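Local coordinates for protein beta-galactosidase/beta-glucuronidase (Faecalibacterium prausnitzii L2-6, PDB 6MVF) that binds flavin mononucleotide and, as a gut-bacterial member of glycoside hydrolase family 2, probably hydrolyses beta-glucuronides, at residues A[171-176]-A[199-204]; A[210-215]-A[256-261]; A[24-29]-A[165-170]; A[86-91]-A[120-125]. All blocks are in the same frame, centred on the assembly; numbering follows the deposited sequence.

Interaction 1 supplies two of the residues that bind the flavin and lies in the middle of the group. Interactions 3 and 4 build neighbouring parts of one antiparallel sheet in the sugar-binding domain; their centres are about 9 Å apart, and Ile-166 N lies 2.8 Å from Tyr-90 O. Segment 165-170 runs straight on into 171-176, where Tyr-90 OH of interaction 4 reaches Asp-176 OD2 of interaction 1. Toward the next domain, interaction 2 has its centre about 11 Å from that of interaction 1; Ser-201 OG and Tyr-214 OH join the two at 2.8 Å. Interactions 2 and 4 do not touch, their nearest atoms being about 10 Å apart.

Interaction 1: residues A[171-176]-A[199-204]; sequences AHFDLD and IKSFVT. With FMN (flavin mononucleotide), chain G.
The FMN site of this enzyme takes two of its residues from here: Asp-174, just past the short strand 172-173, and Phe-202, at a break in strand 195-204. The backbones meet where Asp-174 N donates to Phe-202 O (2.7 Å), and Thr-204 N donates to His-172 O in an antiparallel pair. Phe-202 presents a ring face to the flavin, nearly parallel to it, with FMN C4A 3.3 Å above the plane of the Phe-202 ring. With CG anti to the backbone N (chi1 -163°), Asp-174 sends its carboxylate to the pyrimidine edge, where FMN N3 donates to Asp-174 OD2 at 2.9 Å. The other oxygen, Asp-174 OD1, is met from above the carboxylate plane by Asp-176 N at 2.8 Å, an Asx turn that limits rotation of the group. Next to this turn, Thr-204 CB lies over the His-172 ring, 4.1 Å from the centroid, and one water joins His-172 NE2, Thr-204 OG1, Leu-175 N and Asp-176 OD2. His-172 ND1 is held by Pro-169 O. With an alanine in place of Phe-202, the isoalloxazine would probably lose the flat apolar surface against its face and be freer to tilt on the Asp-174 bond. This contact thus meets the flavin in two ways, by an acceptor at N3 and by aromatic contact over its pyrimidine and central rings, and Tyr-177 OH adds a further hydrogen bond.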
# COMPACT_ATOMS: atom_id res chain seq x y z
N ALA A 171 -2.59 36.32 -1.27
CA ALA A 171 -3.97 36.11 -1.68
C ALA A 171 -4.28 34.62 -1.56
O ALA A 171 -3.58 33.79 -2.14
CB ALA A 171 -4.21 36.61 -3.10
N HIS A 172 -5.33 34.29 -0.80
CA HIS A 172 -5.64 32.92 -0.43
C HIS A 172 -7.07 32.89 0.11
O HIS A 172 -7.57 33.88 0.62
CB HIS A 172 -4.67 32.38 0.64
CG HIS A 172 -4.76 33.08 1.96
ND1 HIS A 172 -3.92 34.12 2.32
CD2 HIS A 172 -5.59 32.89 3.02
CE1 HIS A 172 -4.23 34.53 3.54
NE2 HIS A 172 -5.23 33.80 3.99
N PHE A 173 -7.70 31.71 0.01
CA PHE A 173 -9.02 31.52 0.58
C PHE A 173 -9.00 31.67 2.10
O PHE A 173 -8.07 31.22 2.78
CB PHE A 173 -9.58 30.15 0.19
CG PHE A 173 -9.81 29.96 -1.28
CD1 PHE A 173 -10.88 30.58 -1.92
CD2 PHE A 173 -8.97 29.11 -2.03
CE1 PHE A 173 -11.10 30.40 -3.27
CE2 PHE A 173 -9.19 28.91 -3.38
CZ PHE A 173 -10.25 29.56 -4.01
N ASP A 174 -10.09 32.24 2.63
CA ASP A 174 -10.17 32.72 4.01
C ASP A 174 -9.91 31.60 5.00
O ASP A 174 -10.59 30.57 4.99
CB ASP A 174 -11.55 33.35 4.25
CG ASP A 174 -11.60 34.24 5.50
OD1 ASP A 174 -10.64 34.25 6.30
OD2 ASP A 174 -12.61 34.96 5.68
N LEU A 175 -8.94 31.84 5.89
CA LEU A 175 -8.57 30.94 6.97
C LEU A 175 -8.96 31.48 8.33
O LEU A 175 -8.77 30.80 9.35
CB LEU A 175 -7.05 30.70 6.94
CG LEU A 175 -6.53 29.83 5.80
CD1 LEU A 175 -5.12 30.22 5.31
CD2 LEU A 175 -6.54 28.40 6.28
N ASP A 176 -9.53 32.69 8.37
CA ASP A 176 -9.68 33.48 9.59
C ASP A 176 -11.09 33.53 10.13
O ASP A 176 -11.31 34.17 11.15
CB ASP A 176 -9.20 34.92 9.36
CG ASP A 176 -7.70 35.04 9.41
OD1 ASP A 176 -7.10 34.51 10.37
OD2 ASP A 176 -7.13 35.65 8.48
N ILE A 199 -22.81 28.10 -4.62
CA ILE A 199 -21.48 28.10 -4.02
C ILE A 199 -21.09 29.53 -3.69
O ILE A 199 -21.33 30.45 -4.48
CB ILE A 199 -20.46 27.47 -5.00
CG1 ILE A 199 -20.90 26.06 -5.37
CG2 ILE A 199 -19.05 27.47 -4.41
CD1 ILE A 199 -20.26 25.60 -6.65
N LYS A 200 -20.48 29.72 -2.52
CA LYS A 200 -19.76 30.95 -2.23
C LYS A 200 -18.43 30.60 -1.58
O LYS A 200 -18.38 29.77 -0.67
CB LYS A 200 -20.58 31.88 -1.32
CG LYS A 200 -19.96 33.28 -1.14
CD LYS A 200 -21.06 34.36 -1.11
CE LYS A 200 -20.58 35.70 -0.55
NZ LYS A 200 -21.25 36.01 0.77
N SER A 201 -17.36 31.21 -2.06
CA SER A 201 -16.06 31.12 -1.42
C SER A 201 -15.63 32.51 -0.97
O SER A 201 -16.24 33.52 -1.34
CB SER A 201 -15.02 30.49 -2.35
OG SER A 201 -14.83 31.28 -3.52
N PHE A 202 -14.58 32.56 -0.16
CA PHE A 202 -14.19 33.80 0.51
C PHE A 202 -12.69 33.97 0.38
O PHE A 202 -11.92 33.12 0.84
CB PHE A 202 -14.62 33.78 1.97
CG PHE A 202 -16.09 33.53 2.14
CD1 PHE A 202 -16.99 34.58 2.08
CD2 PHE A 202 -16.57 32.25 2.34
CE1 PHE A 202 -18.35 34.36 2.21
CE2 PHE A 202 -17.92 32.02 2.48
CZ PHE A 202 -18.81 33.08 2.42
N VAL A 203 -12.27 35.07 -0.24
CA VAL A 203 -10.88 35.30 -0.57
C VAL A 203 -10.34 36.43 0.30
O VAL A 203 -10.92 37.52 0.34
CB VAL A 203 -10.70 35.60 -2.06
CG1 VAL A 203 -9.21 35.67 -2.42
CG2 VAL A 203 -11.43 34.54 -2.90
N THR A 204 -9.26 36.14 1.02
CA THR A 204 -8.48 37.15 1.72
C THR A 204 -7.55 37.83 0.72
O THR A 204 -6.84 37.15 -0.03
CB THR A 204 -7.66 36.51 2.85
OG1 THR A 204 -8.54 35.87 3.79
CG2 THR A 204 -6.77 37.53 3.58
N1 FMN G . -17.37 35.10 5.74
C2 FMN G . -16.05 35.11 5.58
O2 FMN G . -15.43 36.18 5.51
N3 FMN G . -15.33 34.02 5.50
C4 FMN G . -15.84 32.83 5.56
O4 FMN G . -15.16 31.82 5.49
C4A FMN G . -17.25 32.73 5.72
N5 FMN G . -17.76 31.54 5.80
C5A FMN G . -19.06 31.37 5.94
C6 FMN G . -19.57 30.10 6.01
C7 FMN G . -20.89 29.91 6.16
C7M FMN G . -21.43 28.53 6.23
C8 FMN G . -21.78 31.06 6.26
C8M FMN G . -23.24 30.85 6.44
C9 FMN G . -21.27 32.33 6.19
C9A FMN G . -19.93 32.54 6.03
N10 FMN G . -19.40 33.82 5.99
C10 FMN G . -18.03 33.95 5.82
C1' FMN G . -20.36 34.92 6.04
C2' FMN G . -20.41 35.91 7.18
O2' FMN G . -21.26 35.26 8.09
C3' FMN G . -21.10 37.20 6.82
O3' FMN G . -21.12 37.35 5.41
C4' FMN G . -20.42 38.45 7.33
O4' FMN G . -19.03 38.26 7.12
C5' FMN G . -20.73 38.79 8.79
O5' FMN G . -19.72 38.31 9.66
P FMN G . -19.88 38.18 11.23
O1P FMN G . -18.50 38.42 11.70
O2P FMN G . -20.89 39.23 11.60
O3P FMN G . -20.39 36.82 11.58
O HOH W 1 -7.46 34.22 5.73

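Interaction 2: residues A[210-215]-A[256-261]; sequences FTVMYS and VVARLQ
Gln-261 O is approached by three groups: Thr-211 N donates to it at 3.0 Å in the carbonyl plane, a water donates at 2.8 Å, and Phe-210 CA offers a C-H contact. The same water also bonds to Thr-211 OG1, so it bridges the two chains at this end of the ladder. Beyond it the strands run antiparallel, 157° apart, with Thr-211, Met-213 and Ser-215 in hydrogen-bonded pairs with Gln-261, Arg-259 and Val-257; the shortest of these backbone bonds runs from Val-257 N to Ser-215 O (2.8 Å). These are the two central strands of a four-stranded sheet in the immunoglobulin-like beta-sandwich domain of family 2. Val-212, Tyr-214, Ala-258 and Leu-260 share its inner face, packed against strands 195-204 and 172-173. There Ala-258 CB sits 3.9 Å from Tyr-214 CE1, while Val-212 CG1 lies over a face of the tyrosine ring. Tyr-214 OH continues to Ser-201 OG and Thr-234 O. Leu-260 CD1 packs 3.7 Å from Phe-210 CB. On the other face, Met-213 bends at its last torsion (chi3 -47°), which brings CE against the carboxamide of Gln-261, while Met-213 SD rests 3.9 Å from Gln-261 CG. Arg-259 stays extended, its NE in a salt bridge with Glu-269. Met-213, Arg-259 and Gln-261 also pack on Thr-563, Lys-562 and Ile-493 of the second subunit.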
# COMPACT_ATOMS: atom_id res chain seq x y z
N PHE A 210 -7.09 38.27 -9.79
CA PHE A 210 -7.43 36.94 -9.30
C PHE A 210 -8.86 36.56 -9.69
O PHE A 210 -9.78 37.38 -9.57
CB PHE A 210 -7.25 36.87 -7.78
CG PHE A 210 -5.82 36.91 -7.34
CD1 PHE A 210 -4.98 35.81 -7.53
CD2 PHE A 210 -5.31 38.04 -6.70
CE1 PHE A 210 -3.66 35.83 -7.12
CE2 PHE A 210 -3.98 38.07 -6.28
CZ PHE A 210 -3.15 36.96 -6.49
N THR A 211 -9.04 35.34 -10.17
CA THR A 211 -10.36 34.75 -10.36
C THR A 211 -10.52 33.52 -9.48
O THR A 211 -9.55 32.97 -8.94
CB THR A 211 -10.60 34.37 -11.83
OG1 THR A 211 -9.50 33.60 -12.30
CG2 THR A 211 -10.80 35.58 -12.72
N VAL A 212 -11.75 33.06 -9.34
CA VAL A 212 -12.05 31.79 -8.70
C VAL A 212 -12.67 30.86 -9.75
O VAL A 212 -13.75 31.15 -10.30
CB VAL A 212 -12.98 31.96 -7.49
CG1 VAL A 212 -13.39 30.59 -6.94
CG2 VAL A 212 -12.28 32.78 -6.40
N MET A 213 -11.98 29.76 -10.05
CA MET A 213 -12.44 28.78 -11.04
C MET A 213 -13.02 27.60 -10.27
O MET A 213 -12.30 26.91 -9.54
CB MET A 213 -11.31 28.35 -11.96
CG MET A 213 -10.62 29.51 -12.68
SD MET A 213 -9.36 28.96 -13.86
CE MET A 213 -8.50 27.76 -12.84
N TYR A 214 -14.32 27.40 -10.42
CA TYR A 214 -15.05 26.34 -9.75
C TYR A 214 -15.19 25.14 -10.67
O TYR A 214 -15.54 25.30 -11.84
CB TYR A 214 -16.45 26.81 -9.36
CG TYR A 214 -16.52 27.91 -8.33
CD1 TYR A 214 -16.15 27.67 -7.02
CD2 TYR A 214 -17.00 29.17 -8.66
CE1 TYR A 214 -16.24 28.65 -6.07
CE2 TYR A 214 -17.09 30.17 -7.71
CZ TYR A 214 -16.71 29.89 -6.41
OH TYR A 214 -16.79 30.86 -5.45
N SER A 215 -14.95 23.96 -10.13
CA SER A 215 -15.08 22.72 -10.88
C SER A 215 -15.80 21.70 -10.01
O SER A 215 -15.51 21.58 -8.82
CB SER A 215 -13.71 22.20 -11.30
OG SER A 215 -13.79 20.86 -11.75
N VAL A 256 -16.70 19.61 -4.97
CA VAL A 256 -16.57 20.98 -5.45
C VAL A 256 -15.14 21.43 -5.18
O VAL A 256 -14.66 21.37 -4.05
CB VAL A 256 -17.59 21.91 -4.78
CG1 VAL A 256 -17.46 23.32 -5.33
CG2 VAL A 256 -19.01 21.38 -5.01
N VAL A 257 -14.45 21.84 -6.24
CA VAL A 257 -13.07 22.32 -6.16
C VAL A 257 -13.08 23.80 -6.48
O VAL A 257 -13.79 24.23 -7.40
CB VAL A 257 -12.17 21.53 -7.13
CG1 VAL A 257 -10.74 22.09 -7.11
CG2 VAL A 257 -12.22 20.03 -6.80
N ALA A 258 -12.33 24.59 -5.72
CA ALA A 258 -12.25 26.03 -5.97
C ALA A 258 -10.79 26.43 -6.04
O ALA A 258 -10.03 26.13 -5.13
CB ALA A 258 -12.98 26.85 -4.89
N ARG A 259 -10.42 27.14 -7.11
CA ARG A 259 -9.04 27.52 -7.38
C ARG A 259 -8.94 29.02 -7.54
O ARG A 259 -9.56 29.58 -8.45
CB ARG A 259 -8.50 26.84 -8.63
CG ARG A 259 -7.93 25.49 -8.38
CD ARG A 259 -7.16 24.99 -9.60
NE ARG A 259 -6.92 23.56 -9.45
CZ ARG A 259 -7.72 22.61 -9.93
NH1 ARG A 259 -8.79 22.96 -10.63
NH2 ARG A 259 -7.43 21.32 -9.73
N LEU A 260 -8.12 29.65 -6.69
CA LEU A 260 -7.76 31.05 -6.84
C LEU A 260 -6.62 31.18 -7.86
O LEU A 260 -5.50 30.69 -7.64
CB LEU A 260 -7.37 31.63 -5.49
CG LEU A 260 -7.15 33.15 -5.44
CD1 LEU A 260 -8.42 33.94 -5.78
CD2 LEU A 260 -6.60 33.54 -4.08
N GLN A 261 -6.90 31.86 -8.98
CA GLN A 261 -6.09 31.80 -10.19
C GLN A 261 -5.56 33.18 -10.55
O GLN A 261 -6.31 34.16 -10.54
CB GLN A 261 -6.95 31.26 -11.36
CG GLN A 261 -6.22 31.05 -12.70
CD GLN A 261 -5.43 29.72 -12.76
OE1 GLN A 261 -5.51 28.87 -11.86
NE2 GLN A 261 -4.67 29.56 -13.83
O HOH W 2 -7.19 35.39 -12.86

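Interaction 3: residues A[24-29]-A[165-170]; sequences MREIIS and LISVPN
Leu-165 and Ile-28 face each other as an antiparallel hydrogen-bonded pair, and with Ser-167 they lose the most surface to this contact. Ile-28 N donates to Leu-165 O at 2.7 Å, and Leu-165 N returns a nearly straight bond to Ile-28 O (177°). Their side chains lie on the same sheet face but meet only at the root, Ile-28 CB to Leu-165 CB at 4.2 Å. Leu-165 CG is anti to the backbone N (chi1 -154°), which carries the isobutyl group away from Ile-28 and onto Val-89 of the next strand and Pro-80. The delta carbon of Ile-28 instead folds back beside the partner chain, with CD1 3.8 Å from Leu-165 O. Two residues along, Ser-167 pairs with Glu-26 through reciprocal backbone bonds, and the two CB atoms come to 4.0 Å. The serine hydroxyl looks elsewhere, bonding to Gln-82 NE2. On the opposite face Ile-27 and Ile-166 touch lightly through their CG1 atoms. Past the ladder, Arg-25 lies alongside Val-168, its NE 3.8 Å from Val-168 CG1, and its NH2 forms a salt bridge with Asp-268 of the neighbouring domain. Met-24 crosses over Pro-169, CB to CG at 3.7 Å. Strand 26-29 is the outermost strand, within this chain, of a four-stranded sheet in the jelly-roll-like sugar-binding domain. Its attachment is therefore mostly main-chain chemistry, four short bonds lying in the carbonyl planes, with side chains adding light apolar contact and one charge reaching across to the next domain.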
# COMPACT_ATOMS: atom_id res chain seq x y z
N MET A 24 -0.33 26.43 -4.23
CA MET A 24 0.69 26.93 -3.33
C MET A 24 0.32 26.78 -1.86
O MET A 24 1.15 27.08 -1.00
CB MET A 24 1.00 28.40 -3.64
CG MET A 24 1.50 28.71 -5.07
SD MET A 24 1.79 30.49 -5.41
CE MET A 24 1.71 30.54 -7.20
N ARG A 25 -0.89 26.29 -1.54
CA ARG A 25 -1.23 25.99 -0.15
C ARG A 25 -0.52 24.73 0.32
O ARG A 25 -0.63 23.66 -0.30
CB ARG A 25 -2.74 25.84 0.04
CG ARG A 25 -3.10 25.36 1.45
CD ARG A 25 -4.62 25.32 1.73
NE ARG A 25 -5.27 26.60 1.45
CZ ARG A 25 -6.32 27.07 2.11
NH1 ARG A 25 -6.85 26.38 3.10
NH2 ARG A 25 -6.83 28.23 1.77
N GLU A 26 0.18 24.85 1.44
CA GLU A 26 0.92 23.76 2.05
C GLU A 26 0.40 23.54 3.47
O GLU A 26 0.33 24.49 4.25
CB GLU A 26 2.41 24.07 2.06
CG GLU A 26 3.30 22.92 1.67
CD GLU A 26 4.71 23.08 2.22
OE1 GLU A 26 5.01 24.18 2.76
OE2 GLU A 26 5.50 22.11 2.12
N ILE A 27 0.01 22.31 3.79
CA ILE A 27 -0.43 21.97 5.14
C ILE A 27 0.59 21.00 5.72
O ILE A 27 0.79 19.90 5.18
CB ILE A 27 -1.84 21.36 5.15
CG1 ILE A 27 -2.86 22.36 4.62
CG2 ILE A 27 -2.21 20.93 6.55
CD1 ILE A 27 -3.51 21.92 3.33
N ILE A 28 1.21 21.39 6.82
CA ILE A 28 2.21 20.57 7.50
C ILE A 28 1.63 20.08 8.82
O ILE A 28 1.19 20.88 9.65
CB ILE A 28 3.52 21.34 7.74
CG1 ILE A 28 4.12 21.86 6.44
CG2 ILE A 28 4.50 20.42 8.44
CD1 ILE A 28 3.71 23.30 6.07
N SER A 29 1.65 18.78 9.03
CA SER A 29 1.22 18.26 10.31
C SER A 29 2.27 18.55 11.38
O SER A 29 3.46 18.32 11.17
CB SER A 29 0.96 16.77 10.24
OG SER A 29 0.50 16.33 11.51
N LEU A 165 0.15 23.29 10.64
CA LEU A 165 0.76 24.51 10.13
C LEU A 165 0.31 24.69 8.69
O LEU A 165 0.36 23.74 7.90
CB LEU A 165 2.28 24.43 10.23
CG LEU A 165 3.12 25.68 10.33
CD1 LEU A 165 2.83 26.39 11.63
CD2 LEU A 165 4.59 25.29 10.24
N ILE A 166 -0.15 25.90 8.34
CA ILE A 166 -0.63 26.19 6.99
C ILE A 166 0.19 27.33 6.39
O ILE A 166 0.30 28.41 6.98
CB ILE A 166 -2.13 26.53 6.98
CG1 ILE A 166 -2.95 25.39 7.60
CG2 ILE A 166 -2.59 26.82 5.55
CD1 ILE A 166 -4.44 25.66 7.71
N SER A 167 0.77 27.08 5.22
CA SER A 167 1.53 28.06 4.46
C SER A 167 0.75 28.39 3.20
O SER A 167 0.37 27.49 2.44
CB SER A 167 2.91 27.48 4.11
OG SER A 167 3.62 28.34 3.25
N VAL A 168 0.48 29.68 2.98
CA VAL A 168 -0.30 30.14 1.83
C VAL A 168 0.31 31.41 1.27
O VAL A 168 1.09 32.10 1.94
CB VAL A 168 -1.79 30.39 2.19
CG1 VAL A 168 -2.53 29.06 2.48
CG2 VAL A 168 -1.90 31.37 3.35
N PRO A 169 -0.03 31.76 0.01
CA PRO A 169 0.38 33.07 -0.52
C PRO A 169 -0.42 34.18 0.12
O PRO A 169 -1.34 33.92 0.91
CB PRO A 169 0.08 32.97 -2.02
CG PRO A 169 -0.27 31.55 -2.27
CD PRO A 169 -0.79 31.00 -0.99
N ASN A 170 -0.10 35.43 -0.24
CA ASN A 170 -0.78 36.58 0.35
C ASN A 170 -2.26 36.60 -0.01
O ASN A 170 -3.11 36.88 0.83
CB ASN A 170 -0.09 37.88 -0.07
CG ASN A 170 -0.70 39.09 0.59
OD1 ASN A 170 -0.66 39.23 1.81
ND2 ASN A 170 -1.26 39.99 -0.22

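Interaction 4: residues A[86-91]-A[120-125]; sequences GGRVYV and RADITD
Arg-88 grips Asp-122 side-on, NH2 and NE both donating to the one oxygen OD2. The bond from Arg-88 NH2 to Asp-122 OD2 is 2.8 Å and fairly straight (161°), that from Arg-88 NE to the same oxygen longer at 3.2 Å. OD2 lies in the guanidinium plane, yet the carboxylate stands almost upright to it, 83° apart. Thr-124 OG1 sits over a face of the guanidinium and accepts a hydrogen bond from Val-89 N at 2.9 Å. Asp-122 OD1 accepts from Thr-124 N (3.1 Å), an Asx turn that fixes how the carboxylate is rotated. The flank of Asp-122 rests on Tyr-90: Asp-122 CA lies 3.9 Å from the ring centroid, over the face, and ring and carboxylate are stacked 19° apart. Were Asp-122 replaced by an alanine, Arg-88 would probably be left without its partner charge and Thr-124 N without its side-chain acceptor, and the turn would be freer to shift. Further out, on the other sheet face, Val-91 CG1 meets Ile-123 CG2 at 3.7 Å, part of the sandwich interior of the sugar-binding domain with strand 99-104. Tyr-90 OH bonds to Asp-176, and Arg-120, paired with Glu-92, reaches Leu-175 O near the flavin site. One carboxylate thus serves two tasks: OD2 takes both arginine N-H groups, where the carboxylate probably offsets the arginine charge, and OD1 shapes the end of the strand.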
# COMPACT_ATOMS: atom_id res chain seq x y z
N GLY A 86 5.48 37.59 0.15
CA GLY A 86 4.20 37.86 0.74
C GLY A 86 3.56 36.69 1.44
O GLY A 86 2.39 36.80 1.84
N GLY A 87 4.29 35.58 1.60
CA GLY A 87 3.73 34.39 2.20
C GLY A 87 3.22 34.63 3.60
O GLY A 87 3.60 35.57 4.30
N ARG A 88 2.31 33.75 4.01
CA ARG A 88 1.66 33.84 5.30
C ARG A 88 1.71 32.47 5.98
O ARG A 88 1.76 31.43 5.31
CB ARG A 88 0.22 34.33 5.15
CG ARG A 88 0.14 35.58 4.27
CD ARG A 88 -0.98 36.51 4.65
NE ARG A 88 -0.89 36.98 6.04
CZ ARG A 88 -0.00 37.87 6.47
NH1 ARG A 88 0.89 38.37 5.63
NH2 ARG A 88 -0.01 38.25 7.73
N VAL A 89 1.73 32.50 7.31
CA VAL A 89 1.84 31.30 8.12
C VAL A 89 0.69 31.29 9.11
O VAL A 89 0.43 32.31 9.77
CB VAL A 89 3.19 31.22 8.85
CG1 VAL A 89 3.30 29.91 9.64
CG2 VAL A 89 4.34 31.42 7.85
N TYR A 90 0.01 30.16 9.21
CA TYR A 90 -1.12 30.00 10.12
C TYR A 90 -0.90 28.75 10.95
O TYR A 90 -0.41 27.74 10.44
CB TYR A 90 -2.45 29.89 9.35
CG TYR A 90 -3.07 31.20 8.89
CD1 TYR A 90 -2.60 31.87 7.76
CD2 TYR A 90 -4.15 31.74 9.57
CE1 TYR A 90 -3.20 33.07 7.34
CE2 TYR A 90 -4.76 32.92 9.16
CZ TYR A 90 -4.28 33.59 8.05
OH TYR A 90 -4.90 34.77 7.68
N VAL A 91 -1.24 28.81 12.24
CA VAL A 91 -1.33 27.61 13.06
C VAL A 91 -2.80 27.24 13.16
O VAL A 91 -3.66 28.11 13.34
CB VAL A 91 -0.69 27.77 14.45
CG1 VAL A 91 -1.28 28.93 15.21
CG2 VAL A 91 -0.88 26.51 15.24
N ARG A 120 -7.95 28.93 14.29
CA ARG A 120 -6.70 29.24 13.60
C ARG A 120 -6.17 30.60 14.04
O ARG A 120 -6.89 31.41 14.64
CB ARG A 120 -6.86 29.24 12.07
CG ARG A 120 -7.50 28.00 11.54
CD ARG A 120 -7.34 27.90 10.04
NE ARG A 120 -8.15 26.82 9.51
CZ ARG A 120 -9.36 26.98 8.98
NH1 ARG A 120 -9.91 28.20 8.88
NH2 ARG A 120 -10.01 25.92 8.53
N ALA A 121 -4.90 30.85 13.70
CA ALA A 121 -4.23 32.09 14.04
C ALA A 121 -3.15 32.41 13.01
O ALA A 121 -2.33 31.55 12.68
CB ALA A 121 -3.60 32.00 15.44
N ASP A 122 -3.18 33.64 12.49
CA ASP A 122 -2.16 34.14 11.56
C ASP A 122 -0.90 34.47 12.37
O ASP A 122 -0.81 35.50 13.02
CB ASP A 122 -2.70 35.35 10.80
CG ASP A 122 -1.72 35.91 9.77
OD1 ASP A 122 -0.57 35.43 9.66
OD2 ASP A 122 -2.12 36.86 9.04
N ILE A 123 0.10 33.59 12.34
CA ILE A 123 1.32 33.80 13.10
C ILE A 123 2.46 34.28 12.22
O ILE A 123 3.62 34.15 12.60
CB ILE A 123 1.72 32.54 13.89
CG1 ILE A 123 2.10 31.42 12.92
CG2 ILE A 123 0.58 32.09 14.78
CD1 ILE A 123 2.97 30.37 13.54
N THR A 124 2.14 34.84 11.04
CA THR A 124 3.16 35.26 10.08
C THR A 124 4.22 36.14 10.73
O THR A 124 5.42 35.83 10.69
CB THR A 124 2.49 36.03 8.92
OG1 THR A 124 1.49 35.21 8.30
CG2 THR A 124 3.52 36.45 7.87
N ASP A 125 3.77 37.24 11.34
CA ASP A 125 4.63 38.26 11.92
C ASP A 125 5.29 37.83 13.24
O ASP A 125 6.20 38.52 13.70
CB ASP A 125 3.82 39.55 12.12
CG ASP A 125 3.26 40.10 10.80
OD1 ASP A 125 4.00 40.11 9.78
OD2 ASP A 125 2.08 40.51 10.79